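Local structure of PspGI restriction endonuclease (Pyrococcus sp. GI-H, 3BM3) at residues F41-D44 with E48-T51; K102-I107 with R244-I249. The protein probably cleaves DNA as a type II site-specific restriction endonuclease and is captured here in complex with its substrate DNA. The protein carries 2 engineered substitutions. One frame throughout, in Å; residues are numbered along the deposited sequence.

How the contacts relate
Contact 1, between residues 41-44 and 48-51, closes the surface loop that leads from helix 33-38 into helix 52-80, whereas contact 2, between 102-107 and 244-249, lies in the core, its centre about 5 Å from the centre of the chain. The centres of the two contacts are about 16 Å apart. Ser-247 joins them: Thr-51 CB packs 3.4 Å from Ser-247 OG, and Phe-41 CZ lies 4.3 Å from Ser-247 O. Their relation to the bound DNA differs sharply. The nearest atom of contact 2 is about 3 Å from the nucleic acid and that of contact 1 about 17 Å; of the two, contact 2 borders the DNA, by Ala-103 and Glu-105 on its helix.

Contact 1 of 2, residues F41-D44 with E48-T51; sequences FEKD and EVIT
Asp-44 OD1 takes a weak, bent hydrogen bond from Glu-48 N at 3.0 Å, a second bond from Ser-46 OG and another weak one from Gly-47 N, so one carboxylate oxygen ties together the tip of a hairpin-like loop between helix 33-38 and helix 52-80. Chi1 of 69° tucks the carboxylate of this short acid back toward its own turn. Replacing the acid by alanine is likely to cost the hydroxyl of Ser-46 its acceptor, along with the weaker bonds from Glu-48 N and Gly-47 N, and to leave the turn freer to move.

Behind the tip, the segments run antiparallel and are joined by a single bridge, in which Lys-43 and Val-49 form a non-hydrogen-bonded pair. On one side of it Asp-44 N donates to Glu-48 O at 2.9 Å; on the other, Ile-50 N donates almost straight (178°) to Glu-42 O at 2.8 Å. Phe-41 N adds a short 2.6 Å bond to Ile-50 O.

Apolar groups fill in around these bonds. Val-49, branched at CB, lays CG1 3.8 Å from Phe-41 C and turns CG2 toward the amine of Lys-43, which also reaches Gly-47 O weakly. Buried Ile-50 brings CG1 to 3.9 Å from Asp-44 CB and also packs on Leu-40 and Ile-55. The side chains of Asp-44 and Glu-48 run alongside each other, with Asp-44 OD2 and Glu-48 OE1 4.4 Å apart, so they probably repel; a long, weak ion pair from Glu-48 to Arg-54 may ease this. Thr-51, a good N-cap residue, starts helix 52-80 by accepting the N-H of Arg-54 on its OG1.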
loop_
_atom_site.group_PDB
_atom_site.type_symbol
_atom_site.label_atom_id
_atom_site.label_comp_id
_atom_site.label_asym_id
_atom_site.label_seq_id
_atom_site.Cartn_x
_atom_site.Cartn_y
_atom_site.Cartn_z
ATOM N N PHE C 41 -28.350 15.794 7.243
ATOM C CA PHE C 41 -29.213 15.746 6.050
ATOM C C PHE C 41 -30.188 16.913 5.960
ATOM O O PHE C 41 -31.079 16.935 5.096
ATOM C CB PHE C 41 -29.920 14.402 5.938
ATOM C CG PHE C 41 -28.994 13.270 5.857
ATOM C CD1 PHE C 41 -28.084 13.197 4.808
ATOM C CD2 PHE C 41 -29.000 12.277 6.818
ATOM C CE1 PHE C 41 -27.226 12.141 4.707
ATOM C CE2 PHE C 41 -28.128 11.221 6.725
ATOM C CZ PHE C 41 -27.234 11.148 5.684
ATOM N N GLU C 42 -29.981 17.895 6.831
ATOM C CA GLU C 42 -30.735 19.126 6.811
ATOM C C GLU C 42 -29.807 20.208 6.258
ATOM O O GLU C 42 -28.590 20.046 6.237
ATOM C CB GLU C 42 -31.251 19.427 8.225
ATOM C CG GLU C 42 -32.147 18.287 8.760
ATOM C CD GLU C 42 -32.480 18.375 10.240
ATOM O OE1 GLU C 42 -32.358 19.474 10.839
ATOM O OE2 GLU C 42 -32.883 17.327 10.807
ATOM N N LYS C 43 -30.379 21.301 5.766
ATOM C CA LYS C 43 -29.573 22.423 5.280
ATOM C C LYS C 43 -28.936 23.171 6.450
ATOM O O LYS C 43 -29.553 23.312 7.504
ATOM C CB LYS C 43 -30.427 23.377 4.429
ATOM C CG LYS C 43 -30.934 22.749 3.121
ATOM C CD LYS C 43 -31.146 23.798 2.029
ATOM C CE LYS C 43 -31.390 23.160 0.637
ATOM N NZ LYS C 43 -30.217 22.366 0.157
ATOM N N ASP C 44 -27.698 23.626 6.267
ATOM C CA ASP C 44 -27.045 24.522 7.231
ATOM C C ASP C 44 -27.397 25.984 6.909
ATOM O O ASP C 44 -28.110 26.255 5.936
ATOM C CB ASP C 44 -25.515 24.311 7.265
ATOM C CG ASP C 44 -24.805 24.767 5.982
ATOM O OD1 ASP C 44 -25.424 25.444 5.137
ATOM O OD2 ASP C 44 -23.610 24.431 5.810
ATOM N N GLU C 48 -25.959 24.750 2.286
ATOM C CA GLU C 48 -25.510 23.404 1.900
ATOM C C GLU C 48 -26.059 22.383 2.878
ATOM O O GLU C 48 -26.030 22.609 4.089
ATOM C CB GLU C 48 -23.984 23.269 1.916
ATOM C CG GLU C 48 -23.197 24.364 1.225
ATOM C CD GLU C 48 -21.699 24.249 1.479
ATOM O OE1 GLU C 48 -21.254 23.325 2.216
ATOM O OE2 GLU C 48 -20.954 25.091 0.937
ATOM N N VAL C 49 -26.521 21.250 2.348
ATOM C CA VAL C 49 -26.962 20.121 3.159
ATOM C C VAL C 49 -25.805 19.603 3.998
ATOM O O VAL C 49 -24.691 19.458 3.510
ATOM C CB VAL C 49 -27.482 18.952 2.284
ATOM C CG1 VAL C 49 -27.844 17.768 3.127
ATOM C CG2 VAL C 49 -28.688 19.400 1.464
ATOM N N ILE C 50 -26.092 19.345 5.266
ATOM C CA ILE C 50 -25.135 18.741 6.187
ATOM C C ILE C 50 -25.095 17.256 5.920
ATOM O O ILE C 50 -26.016 16.524 6.246
ATOM C CB ILE C 50 -25.523 18.996 7.659
ATOM C CG1 ILE C 50 -25.528 20.497 7.917
ATOM C CG2 ILE C 50 -24.530 18.287 8.610
ATOM C CD1 ILE C 50 -26.294 20.882 9.141
ATOM N N THR C 51 -24.035 16.822 5.273
ATOM C CA THR C 51 -23.906 15.413 4.943
ATOM C C THR C 51 -22.794 14.784 5.774
ATOM O O THR C 51 -21.898 15.490 6.249
ATOM C CB THR C 51 -23.536 15.242 3.502
ATOM O OG1 THR C 51 -22.255 15.844 3.248
ATOM C CG2 THR C 51 -24.619 15.848 2.595
#

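Contact 2 of 2, residues K102-I107 with R244-I249; sequences KAFEII and RRFSDI
Phe-104 and Phe-246 meet from opposite directions, and the aromatic contact between them is the whole of the direct touch. Phe-104 CZ comes to 3.6 Å from Phe-246 CE1, while the ring centroids are 5.8 Å apart and the planes inclined at 38°, an oblique pairing. Chi1 of -178° in Phe-104 swings its ring away from the backbone N and out from the helix; the two rings, reaching in from both segments, span the 12.1 Å between Phe-104 CA and Phe-246 CA. Phe-192 stacks on Phe-104 and meets Phe-246 edge-to-face, and the rings of Phe-104 and Phe-246 both rest on Val-190.

Polar side chains flank the pair. Ser-247 suits its place because a hydroxyl can both donate, to the carboxylate of Asp-216, and accept, from Ser-53 N. The carboxylate of Asp-248 sets OD2 3.2 Å above the guanidinium plane of Arg-244, an attraction of charges alone, and Arg-244 has a further salt bridge to Asp-252. On the helix, Glu-105 OE1 bonds to His-121.

DNA contacts lie on this helix too: small Ala-103 packs on an adenine base and Glu-105 on a sugar. Helix 85-115 lies by Phe-104 against Val-190 of the mixed sheet and against Phe-246, just past strand 243-245; a mixed sheet flanked by helices is consistent with the PD-(D/E)XK nuclease fold.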
loop_
_atom_site.group_PDB
_atom_site.type_symbol
_atom_site.label_atom_id
_atom_site.label_comp_id
_atom_site.label_asym_id
_atom_site.label_seq_id
_atom_site.Cartn_x
_atom_site.Cartn_y
_atom_site.Cartn_z
ATOM N N LYS C 102 -5.813 7.073 10.962
ATOM C CA LYS C 102 -6.561 6.842 12.194
ATOM C C LYS C 102 -7.666 7.881 12.337
ATOM O O LYS C 102 -8.780 7.566 12.765
ATOM C CB LYS C 102 -5.626 6.839 13.398
ATOM C CG LYS C 102 -6.344 6.631 14.740
ATOM C CD LYS C 102 -6.890 5.232 14.913
ATOM C CE LYS C 102 -7.054 4.846 16.399
ATOM N NZ LYS C 102 -5.921 5.259 17.257
ATOM N N ALA C 103 -7.363 9.130 12.019
ATOM C CA ALA C 103 -8.343 10.207 12.164
ATOM C C ALA C 103 -9.600 9.896 11.351
ATOM O O ALA C 103 -10.737 10.020 11.851
ATOM C CB ALA C 103 -7.738 11.541 11.744
ATOM N N PHE C 104 -9.408 9.415 10.127
ATOM C CA PHE C 104 -10.538 9.125 9.272
ATOM C C PHE C 104 -11.387 7.977 9.848
ATOM O O PHE C 104 -12.603 8.064 9.927
ATOM C CB PHE C 104 -10.081 8.843 7.855
ATOM C CG PHE C 104 -11.189 8.574 6.916
ATOM C CD1 PHE C 104 -12.254 9.456 6.825
ATOM C CD2 PHE C 104 -11.189 7.444 6.138
ATOM C CE1 PHE C 104 -13.297 9.202 5.920
ATOM C CE2 PHE C 104 -12.242 7.201 5.235
ATOM C CZ PHE C 104 -13.290 8.091 5.156
ATOM N N GLU C 105 -10.711 6.975 10.392
ATOM C CA GLU C 105 -11.371 5.839 10.979
ATOM C C GLU C 105 -12.140 6.270 12.210
ATOM O O GLU C 105 -13.285 5.878 12.410
ATOM C CB GLU C 105 -10.354 4.741 11.267
ATOM C CG GLU C 105 -9.796 4.244 9.915
ATOM C CD GLU C 105 -8.739 3.141 9.930
ATOM O OE1 GLU C 105 -8.871 2.178 10.721
ATOM O OE2 GLU C 105 -7.830 3.205 9.051
ATOM N N ILE C 106 -11.548 7.147 13.022
ATOM C CA ILE C 106 -12.285 7.661 14.180
ATOM C C ILE C 106 -13.534 8.451 13.802
ATOM O O ILE C 106 -14.608 8.256 14.365
ATOM C CB ILE C 106 -11.398 8.507 15.079
ATOM C CG1 ILE C 106 -10.311 7.605 15.680
ATOM C CG2 ILE C 106 -12.256 9.198 16.142
ATOM C CD1 ILE C 106 -9.163 8.336 16.362
ATOM N N ILE C 107 -13.365 9.339 12.838
ATOM C CA ILE C 107 -14.459 10.120 12.314
ATOM C C ILE C 107 -15.576 9.202 11.829
ATOM O O ILE C 107 -16.740 9.407 12.152
ATOM C CB ILE C 107 -13.917 11.026 11.214
ATOM C CG1 ILE C 107 -13.018 12.089 11.880
ATOM C CG2 ILE C 107 -15.057 11.649 10.445
ATOM C CD1 ILE C 107 -12.244 12.940 10.854
ATOM N N ARG C 244 -20.970 4.403 -4.741
ATOM C CA ARG C 244 -21.825 5.214 -3.902
ATOM C C ARG C 244 -21.025 6.356 -3.314
ATOM O O ARG C 244 -19.816 6.266 -3.147
ATOM C CB ARG C 244 -22.393 4.396 -2.743
ATOM C CG ARG C 244 -23.090 3.105 -3.081
ATOM C CD ARG C 244 -24.434 3.364 -3.578
ATOM N NE ARG C 244 -25.339 3.666 -2.462
ATOM C CZ ARG C 244 -26.482 4.328 -2.597
ATOM N NH1 ARG C 244 -26.826 4.817 -3.778
ATOM N NH2 ARG C 244 -27.247 4.535 -1.555
ATOM N N ARG C 245 -21.725 7.419 -2.956
ATOM C CA ARG C 245 -21.107 8.465 -2.179
ATOM C C ARG C 245 -20.857 7.966 -0.768
ATOM O O ARG C 245 -21.654 7.237 -0.186
ATOM C CB ARG C 245 -22.047 9.678 -2.132
ATOM C CG ARG C 245 -22.279 10.329 -3.423
ATOM C CD ARG C 245 -23.277 11.463 -3.208
ATOM N NE ARG C 245 -23.403 12.337 -4.380
ATOM C CZ ARG C 245 -24.228 12.121 -5.410
ATOM N NH1 ARG C 245 -25.013 11.045 -5.439
ATOM N NH2 ARG C 245 -24.273 12.987 -6.423
ATOM N N PHE C 246 -19.766 8.442 -0.184
ATOM C CA PHE C 246 -19.482 8.207 1.218
ATOM C C PHE C 246 -20.698 8.460 2.103
ATOM O O PHE C 246 -21.019 7.687 2.987
ATOM C CB PHE C 246 -18.334 9.111 1.646
ATOM C CG PHE C 246 -18.034 9.042 3.113
ATOM C CD1 PHE C 246 -17.205 8.062 3.610
ATOM C CD2 PHE C 246 -18.610 9.934 4.001
ATOM C CE1 PHE C 246 -16.910 8.014 4.955
ATOM C CE2 PHE C 246 -18.325 9.869 5.359
ATOM C CZ PHE C 246 -17.473 8.905 5.818
ATOM N N SER C 247 -21.397 9.546 1.843
ATOM C CA SER C 247 -22.513 9.873 2.690
ATOM C C SER C 247 -23.568 8.806 2.726
ATOM O O SER C 247 -24.358 8.740 3.680
ATOM C CB SER C 247 -23.112 11.200 2.244
ATOM O OG SER C 247 -22.247 12.231 2.625
ATOM N N ASP C 248 -23.635 8.005 1.664
ATOM C CA ASP C 248 -24.679 7.007 1.531
ATOM C C ASP C 248 -24.430 5.782 2.376
ATOM O O ASP C 248 -25.344 4.957 2.569
ATOM C CB ASP C 248 -24.755 6.490 0.098
ATOM C CG ASP C 248 -25.228 7.507 -0.884
ATOM O OD1 ASP C 248 -25.675 8.561 -0.481
ATOM O OD2 ASP C 248 -25.125 7.216 -2.086
ATOM N N ILE C 249 -23.206 5.609 2.870
ATOM C CA ILE C 249 -22.885 4.328 3.462
ATOM C C ILE C 249 -23.709 4.085 4.734
ATOM O O ILE C 249 -24.024 2.973 5.063
ATOM C CB ILE C 249 -21.392 4.159 3.723
ATOM C CG1 ILE C 249 -21.064 2.690 3.991
ATOM C CG2 ILE C 249 -20.910 5.105 4.863
ATOM C CD1 ILE C 249 -19.580 2.354 3.997
#